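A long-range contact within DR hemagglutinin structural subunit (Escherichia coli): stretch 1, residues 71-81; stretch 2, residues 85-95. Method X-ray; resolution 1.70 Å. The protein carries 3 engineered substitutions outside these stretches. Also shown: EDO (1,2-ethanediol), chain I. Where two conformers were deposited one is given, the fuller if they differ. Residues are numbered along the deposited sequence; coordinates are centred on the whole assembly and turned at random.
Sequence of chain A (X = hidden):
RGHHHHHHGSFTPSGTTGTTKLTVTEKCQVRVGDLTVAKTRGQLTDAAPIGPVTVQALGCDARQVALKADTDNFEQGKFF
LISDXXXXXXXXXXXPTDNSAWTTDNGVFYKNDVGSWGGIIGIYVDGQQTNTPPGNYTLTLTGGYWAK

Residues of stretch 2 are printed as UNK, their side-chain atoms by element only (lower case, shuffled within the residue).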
ATOM      1  N   THR A  71      13.522  12.625   2.710  1.00 14.10           N
ATOM      2  CA  THR A  71      14.134  13.776   2.070  1.00 14.64           C
ATOM      3  C   THR A  71      13.122  14.794   1.583  1.00 16.94           C
ATOM      4  O   THR A  71      13.380  15.994   1.611  1.00 18.26           O
ATOM      5  CB  THR A  71      15.003  13.324   0.830  1.00 27.22           C
ATOM      6  OG1 THR A  71      15.954  12.334   1.251  1.00 33.83           O
ATOM      7  CG2 THR A  71      15.752  14.510   0.237  1.00 26.93           C
ATOM      8  N   ASP A  72      12.006  14.316   1.047  1.00 14.07           N
ATOM      9  CA  ASP A  72      11.013  15.211   0.479  1.00 13.52           C
ATOM     10  C   ASP A  72      10.158  15.953   1.503  1.00 16.33           C
ATOM     11  O   ASP A  72       9.241  16.705   1.123  1.00 15.67           O
ATOM     12  CB  ASP A  72      10.132  14.470  -0.517  1.00 16.03           C
ATOM     13  CG  ASP A  72      10.882  14.117  -1.798  1.00 27.37           C
ATOM     14  OD1 ASP A  72      11.840  14.848  -2.128  1.00 29.15           O
ATOM     15  OD2 ASP A  72      10.521  13.115  -2.453  1.00 28.31           O
ATOM     16  N   ASN A  73      10.402  15.693   2.793  1.00 12.69           N
ATOM     17  CA  ASN A  73       9.554  16.268   3.860  1.00 12.29           C
ATOM     18  C   ASN A  73      10.260  17.324   4.717  1.00 14.16           C
ATOM     19  O   ASN A  73       9.751  17.709   5.774  1.00 12.28           O
ATOM     20  CB  ASN A  73       9.061  15.163   4.812  1.00  9.11           C
ATOM     21  CG  ASN A  73       7.946  14.327   4.210  1.00 11.96           C
ATOM     22  OD1 ASN A  73       6.939  14.852   3.697  1.00 17.66           O
ATOM     23  ND2 ASN A  73       8.116  13.047   4.262  1.00  8.02           N
ATOM     24  N   PHE A  74      11.473  17.698   4.335  1.00 12.06           N
ATOM     25  CA  PHE A  74      12.193  18.697   5.094  1.00 10.89           C
ATOM     26  C   PHE A  74      13.071  19.584   4.225  1.00 18.11           C
ATOM     27  O   PHE A  74      13.641  19.141   3.212  1.00 18.13           O
ATOM     28  CB  PHE A  74      13.011  18.079   6.236  0.65 12.57           C
ATOM     29  CG  PHE A  74      14.200  17.272   5.776  0.65 12.82           C
ATOM     30  CD1 PHE A  74      15.469  17.832   5.780  0.65 15.54           C
ATOM     31  CD2 PHE A  74      14.076  15.923   5.472  0.65 14.15           C
ATOM     32  CE1 PHE A  74      16.578  17.090   5.368  0.65 15.11           C
ATOM     33  CE2 PHE A  74      15.179  15.176   5.095  0.65 15.92           C
ATOM     34  CZ  PHE A  74      16.435  15.784   5.007  0.65 13.34           C
ATOM     35  N   GLU A  75      13.243  20.805   4.702  1.00 19.14           N
ATOM     36  CA  GLU A  75      14.159  21.760   4.113  1.00 23.64           C
ATOM     37  C   GLU A  75      14.377  22.919   5.072  1.00 33.01           C
ATOM     38  O   GLU A  75      13.422  23.467   5.613  1.00 30.79           O
ATOM     39  CB  GLU A  75      13.583  22.299   2.821  1.00 25.82           C
ATOM     40  CG  GLU A  75      14.466  22.074   1.625  1.00 45.13           C
ATOM     41  CD  GLU A  75      13.837  22.591   0.360  1.00 64.94           C
ATOM     42  OE1 GLU A  75      14.029  21.965  -0.710  1.00 72.04           O
ATOM     43  OE2 GLU A  75      13.074  23.571   0.457  1.00 41.77           O
ATOM     44  N   GLN A  76      15.628  23.345   5.215  1.00 34.93           N
ATOM     45  CA  GLN A  76      15.911  24.568   5.950  1.00 36.01           C
ATOM     46  C   GLN A  76      15.305  24.532   7.351  1.00 37.75           C
ATOM     47  O   GLN A  76      14.632  25.467   7.763  1.00 39.37           O
ATOM     48  CB  GLN A  76      15.360  25.766   5.132  1.00 38.59           C
ATOM     49  CG  GLN A  76      14.923  27.004   5.922  1.00 67.03           C
ATOM     50  CD  GLN A  76      13.421  27.283   5.809  1.00 98.64           C
ATOM     51  OE1 GLN A  76      12.682  26.498   5.215  1.00 95.98           O
ATOM     52  NE2 GLN A  76      12.999  28.414   6.352  1.00 95.98           N
ATOM     53  N   GLY A  77      15.575  23.458   8.087  1.00 32.68           N
ATOM     54  CA  GLY A  77      15.103  23.326   9.467  1.00 31.44           C
ATOM     55  C   GLY A  77      13.575  23.260   9.603  1.00 29.31           C
ATOM     56  O   GLY A  77      13.052  23.311  10.710  1.00 28.69           O
ATOM     57  N   LYS A  78      12.879  23.087   8.483  1.00 22.52           N
ATOM     58  CA  LYS A  78      11.409  22.981   8.496  1.00 20.40           C
ATOM     59  C   LYS A  78      10.918  21.625   8.006  1.00 19.75           C
ATOM     60  O   LYS A  78      11.425  21.093   7.012  1.00 21.43           O
ATOM     61  CB  LYS A  78      10.781  24.081   7.632  1.00 22.51           C
ATOM     62  CG  LYS A  78      10.823  25.454   8.274  1.00 31.17           C
ATOM     63  CD  LYS A  78      10.222  26.508   7.375  1.00 47.17           C
ATOM     64  CE  LYS A  78      10.318  27.881   8.032  1.00 68.11           C
ATOM     65  NZ  LYS A  78      10.644  27.775   9.491  1.00 81.61           N
ATOM     66  N   PHE A  79       9.891  21.095   8.678  1.00 12.65           N
ATOM     67  CA  PHE A  79       9.244  19.849   8.254  1.00  9.63           C
ATOM     68  C   PHE A  79       7.912  20.209   7.583  1.00  9.82           C
ATOM     69  O   PHE A  79       7.248  21.189   7.950  1.00  9.94           O
ATOM     70  CB  PHE A  79       8.911  18.975   9.473  1.00 10.31           C
ATOM     71  CG  PHE A  79      10.120  18.415  10.163  1.00 11.26           C
ATOM     72  CD1 PHE A  79      10.611  19.005  11.311  1.00 15.94           C
ATOM     73  CD2 PHE A  79      10.763  17.280   9.649  1.00 10.88           C
ATOM     74  CE1 PHE A  79      11.713  18.441  11.992  1.00 16.19           C
ATOM     75  CE2 PHE A  79      11.872  16.738  10.278  1.00 14.07           C
ATOM     76  CZ  PHE A  79      12.376  17.341  11.431  1.00 14.32           C
ATOM     77  N   PHE A  80       7.479  19.346   6.668  1.00  8.85           N
ATOM     78  CA  PHE A  80       6.187  19.555   6.011  1.00  9.64           C
ATOM     79  C   PHE A  80       5.706  18.262   5.428  1.00 10.36           C
ATOM     80  O   PHE A  80       6.526  17.417   5.017  1.00 10.73           O
ATOM     81  CB  PHE A  80       6.276  20.635   4.894  1.00 10.93           C
ATOM     82  CG  PHE A  80       7.562  20.593   4.097  1.00 12.13           C
ATOM     83  CD1 PHE A  80       7.685  19.762   2.985  1.00 13.09           C
ATOM     84  CD2 PHE A  80       8.658  21.373   4.483  1.00 12.68           C
ATOM     85  CE1 PHE A  80       8.892  19.696   2.258  1.00 14.57           C
ATOM     86  CE2 PHE A  80       9.898  21.274   3.795  1.00 15.02           C
ATOM     87  CZ  PHE A  80       9.994  20.455   2.673  1.00 14.88           C
ATOM     88  N   LEU A  81       4.389  18.080   5.411  1.00  8.03           N
ATOM     89  CA  LEU A  81       3.800  17.024   4.598  1.00  8.52           C
ATOM     90  C   LEU A  81       3.963  17.532   3.168  1.00 11.09           C
ATOM     91  O   LEU A  81       3.981  18.736   2.932  1.00 10.56           O
ATOM     92  CB  LEU A  81       2.310  16.845   4.883  1.00  8.01           C
ATOM     93  CG  LEU A  81       1.981  15.918   6.055  1.00 10.62           C
ATOM     94  CD1 LEU A  81       2.319  16.633   7.322  1.00 10.07           C
ATOM     95  CD2 LEU A  81       0.476  15.559   6.020  1.00  8.48           C
ATOM     96  N   UNK A  85       2.512  14.950  -5.887  1.00 13.85           N
ATOM     97  CA  UNK A  85       3.375  15.416  -6.999  1.00 14.13           C
ATOM     98  C   UNK A  85       4.682  16.111  -6.574  1.00 15.60           C
ATOM     99  O   UNK A  85       5.486  16.507  -7.425  1.00 16.02           O
ATOM    100  c   UNK A  85       2.577  16.238  -8.015  1.00 18.17           C
ATOM    101  o   UNK A  85       1.720  18.461  -8.302  1.00 25.55           O
ATOM    102  n   UNK A  85       2.620  18.019  -6.306  1.00 11.31           N
ATOM    103  c   UNK A  85       2.266  17.677  -7.540  1.00 23.36           C
ATOM    104  N   UNK A  86       4.958  16.103  -5.259  1.00 11.39           N
ATOM    105  CA  UNK A  86       6.167  16.672  -4.678  1.00 11.39           C
ATOM    106  C   UNK A  86       6.227  18.173  -4.687  1.00 14.08           C
ATOM    107  O   UNK A  86       7.216  18.766  -4.284  1.00 14.75           O
ATOM    108  c   UNK A  86       7.447  16.079  -5.320  1.00 12.41           C
ATOM    109  c   UNK A  86       8.647  16.138  -4.390  1.00 22.64           C
ATOM    110  n   UNK A  86       8.418  15.811  -3.139  1.00 14.07           N
ATOM    111  o   UNK A  86       9.744  16.557  -4.773  1.00 19.98           O
ATOM    112  N   UNK A  87       5.152  18.815  -5.103  1.00 13.58           N
ATOM    113  CA  UNK A  87       5.189  20.267  -5.194  1.00 14.13           C
ATOM    114  C   UNK A  87       4.756  21.070  -3.986  1.00 16.19           C
ATOM    115  O   UNK A  87       5.347  22.109  -3.683  1.00 15.68           O
ATOM    116  n   UNK A  87       4.856  21.933  -9.096  1.00 18.42           N
ATOM    117  c   UNK A  87       4.627  22.266  -6.625  1.00 21.37           C
ATOM    118  n   UNK A  87       3.341  22.719 -10.607  1.00 22.04           N
ATOM    119  c   UNK A  87       4.378  21.952 -10.338  1.00 28.69           C
ATOM    120  c   UNK A  87       4.432  20.767  -6.426  1.00 14.84           C
ATOM    121  c   UNK A  87       4.251  22.720  -8.013  1.00 23.84           C
ATOM    122  n   UNK A  87       4.916  21.208 -11.300  1.00 22.70           N
ATOM    123  N   UNK A  88       3.629  20.687  -3.401  1.00 12.15           N
ATOM    124  CA  UNK A  88       2.976  21.518  -2.413  1.00 11.03           C
ATOM    125  C   UNK A  88       3.257  21.059  -0.998  1.00 13.54           C
ATOM    126  O   UNK A  88       3.202  19.853  -0.692  1.00 11.22           O
ATOM    127  o   UNK A  88       1.560  23.243  -4.377  1.00 17.29           O
ATOM    128  c   UNK A  88       1.167  22.098  -4.082  1.00 19.99           C
ATOM    129  c   UNK A  88       1.471  21.581  -2.686  1.00 11.30           C
ATOM    130  o   UNK A  88       0.657  21.315  -4.920  1.00 21.54           O
ATOM    131  N   UNK A  89       3.649  22.031  -0.173  1.00 11.26           N
ATOM    132  CA  UNK A  89       4.018  21.780   1.211  1.00 10.75           C
ATOM    133  C   UNK A  89       2.929  22.185   2.219  1.00 12.26           C
ATOM    134  O   UNK A  89       2.280  23.243   2.092  1.00 11.76           O
ATOM    135  c   UNK A  89       5.303  22.542   1.549  1.00 10.90           C
ATOM    136  c   UNK A  89       7.624  23.191   0.959  1.00 19.69           C
ATOM    137  c   UNK A  89       6.485  22.196   0.664  1.00 14.05           C
ATOM    138  n   UNK A  89       9.899  23.925   0.340  1.00 45.81           N
ATOM    139  c   UNK A  89       8.840  22.912   0.079  1.00 27.22           C
ATOM    140  N   UNK A  90       2.809  21.385   3.278  1.00 10.14           N
ATOM    141  CA  UNK A  90       1.959  21.750   4.418  1.00 10.34           C
ATOM    142  C   UNK A  90       2.883  21.715   5.628  1.00 12.33           C
ATOM    143  O   UNK A  90       3.301  20.634   6.063  1.00 10.79           O
ATOM    144  c   UNK A  90      -0.133  20.908   5.752  1.00 12.89           C
ATOM    145  c   UNK A  90       0.834  20.736   4.580  1.00 10.04           C
ATOM    146  c   UNK A  90      -1.201  19.764   5.677  1.00 13.90           C
ATOM    147  c   UNK A  90      -0.833  22.299   5.659  1.00 12.36           C
ATOM    148  N   UNK A  91       3.322  22.898   6.076  1.00  9.90           N
ATOM    149  CA  UNK A  91       4.309  22.982   7.147  1.00  8.85           C
ATOM    150  C   UNK A  91       3.707  22.517   8.448  1.00 10.72           C
ATOM    151  O   UNK A  91       2.590  22.915   8.819  1.00  9.60           O
ATOM    152  c   UNK A  91       5.637  24.817   6.107  1.00 12.60           C
ATOM    153  c   UNK A  91       4.799  24.404   7.295  1.00 10.19           C
ATOM    154  c   UNK A  91       7.742  24.806   4.928  1.00 16.39           C
ATOM    155  c   UNK A  91       5.084  25.542   5.063  1.00 15.21           C
ATOM    156  c   UNK A  91       5.860  25.931   3.965  1.00 16.22           C
ATOM    157  o   UNK A  91       7.969  25.952   2.837  1.00 22.48           O
ATOM    158  c   UNK A  91       7.169  25.529   3.895  1.00 23.00           C
ATOM    159  c   UNK A  91       6.974  24.457   6.033  1.00 13.69           C
ATOM    160  N   UNK A  92       4.507  21.782   9.206  1.00  8.59           N
ATOM    161  CA  UNK A  92       4.043  21.279  10.488  1.00  8.12           C
ATOM    162  C   UNK A  92       5.073  21.462  11.598  1.00 10.77           C
ATOM    163  O   UNK A  92       6.290  21.479  11.345  1.00 10.21           O
ATOM    164  c   UNK A  92       3.677  19.752  10.406  1.00 10.35           C
ATOM    165  c   UNK A  92       2.460  19.530   9.481  1.00 10.94           C
ATOM    166  c   UNK A  92       4.898  18.874   9.936  1.00 11.31           C
ATOM    167  N   UNK A  93       4.571  21.407  12.838  1.00  8.07           N
ATOM    168  CA  UNK A  93       5.410  21.252  14.023  1.00  9.87           C
ATOM    169  C   UNK A  93       5.276  19.822  14.492  1.00 12.29           C
ATOM    170  O   UNK A  93       4.236  19.196  14.307  1.00 10.69           O
ATOM    171  c   UNK A  93       4.941  22.160  15.141  1.00 13.72           C
ATOM    172  n   UNK A  93       4.396  24.488  15.060  1.00 18.51           N
ATOM    173  c   UNK A  93       5.351  23.587  14.923  1.00 26.39           C
ATOM    174  o   UNK A  93       6.504  23.875  14.565  1.00 24.25           O
ATOM    175  N   UNK A  94       6.358  19.301  15.043  1.00  9.83           N
ATOM    176  CA  UNK A  94       6.410  17.932  15.558  1.00 11.32           C
ATOM    177  C   UNK A  94       6.760  18.061  17.022  1.00 13.02           C
ATOM    178  O   UNK A  94       7.742  18.722  17.373  1.00 11.34           O
ATOM    179  c   UNK A  94       7.239  17.092  13.326  1.00 17.13           C
ATOM    180  c   UNK A  94       8.361  16.403  12.487  1.00 20.58           C
ATOM    181  c   UNK A  94       7.545  17.153  14.843  1.00 15.50           C
ATOM    182  c   UNK A  94       7.719  15.776  15.437  1.00 16.10           C
ATOM    183  N   UNK A  95       5.916  17.506  17.893  1.00 10.60           N
ATOM    184  CA  UNK A  95       6.059  17.742  19.328  1.00 10.47           C
ATOM    185  C   UNK A  95       5.658  16.501  20.149  1.00 11.32           C
ATOM    186  O   UNK A  95       4.537  16.045  20.046  1.00 10.81           O
ATOM    187  c   UNK A  95       4.597  20.632  21.480  1.00 35.52           C
ATOM    188  n   UNK A  95       2.596  21.423  19.602  1.00 31.69           N
ATOM    189  c   UNK A  95       2.233  20.848  20.749  1.00 50.01           C
ATOM    190  n   UNK A  95       3.152  20.460  21.637  1.00 37.37           N
ATOM    191  n   UNK A  95       0.947  20.642  20.996  1.00 27.17           N
ATOM    192  c   UNK A  95       5.285  19.319  21.207  1.00 28.11           C
ATOM    193  c   UNK A  95       5.163  18.930  19.735  1.00 13.89           C
TER
HETATM  194  C1  EDO I1142      -1.801  19.196  -4.881  1.00 27.05           C
HETATM  195  O1  EDO I1142      -0.435  19.000  -5.267  1.00 26.04           O
HETATM  196  C2  EDO I1142      -2.468  20.161  -5.890  1.00 28.86           C
HETATM  197  O2  EDO I1142      -2.066  19.819  -7.233  1.00 29.85           O
HETATM  198  O   HOH W   1       8.503  22.703  10.679  1.00 24.97           O

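Position 85 has two side-chain carbons, the second carrying one oxygen and one nitrogen, and lies out of reach of stretch 1; this is an asparagine, Asn85. Position 86 carries the same set of atoms, again a carboxamide, and its nitrogen comes within 3.3 Å of CG of Asp72. It is Asn86, and the angle between its ND2 and OD2 of Asp72, 3.5 Å apart, is too poor for a hydrogen bond. At position 87, three carbons lead to a nitrogen and then to a carbon bearing two more nitrogens. This guanidinium identifies Arg87, which does not touch stretch 1.

Position 88 has two carbons, the second holding two oxygens, a short carboxylate; the CA-to-CB bond points away from stretch 1, and no side-chain atom comes closer to it than 6.8 Å. It is Asp88, whose OD2 accepts a hydrogen bond from O1 of the 1,2-ethanediol at 2.6 Å. Position 89 is an unbranched run of four carbons ending in nitrogen, crossing the Phe80 ring and reaching the carboxylate of Glu75: a lysine. Lys89 NZ forms a salt bridge with Glu75 OE2 at 3.2 Å, while its CD sits 3.8 Å from the Phe80 ring centroid, almost on the ring normal.

Position 90 shows four carbons forked at the second, its CB 4.2 Å from CB of Leu81. It is Leu90. Position 91 has one carbon followed by a six-carbon ring bearing an oxygen, lying near Phe80 and Lys78, and is therefore Tyr91. Its CE2 is 3.6 Å from CD2 of Phe80, with the ring planes inclined at 73°. Position 92 has three carbons branched at the first and packs against Phe79 and Leu81, as expected of Val92; its CG1 lies 3.6 Å from CD1 of Leu81.

Position 93, two carbons with a terminal oxygen and nitrogen, points away from stretch 1 at its CA-to-CB bond and is Asn93. Position 94 has four carbons forked at the first, one arm two carbons long, and the end of that longer arm lies over a face of the Phe79 ring. That is Ile94, whose CD1 is 3.6 Å from the ring centroid. Position 95 ends in another guanidinium beyond three carbons and a nitrogen; Arg95 is out of reach.

The contact is an antiparallel strand pairing. Leu81 N donates to Leu90 O and Leu90 N to Leu81 O, both at 2.9 Å, fixing the register. Water 1 accepts from Phe79 N at 2.9 Å and donates to Val92 O at 2.6 Å, bridging the backbones. Alternation places Phe79, Leu81, Leu90 and Val92 on one face, where apolar side chains pack, and Phe80 with Tyr91 on the other.

Stretch 2 85-95: NNRDKLYVNIR
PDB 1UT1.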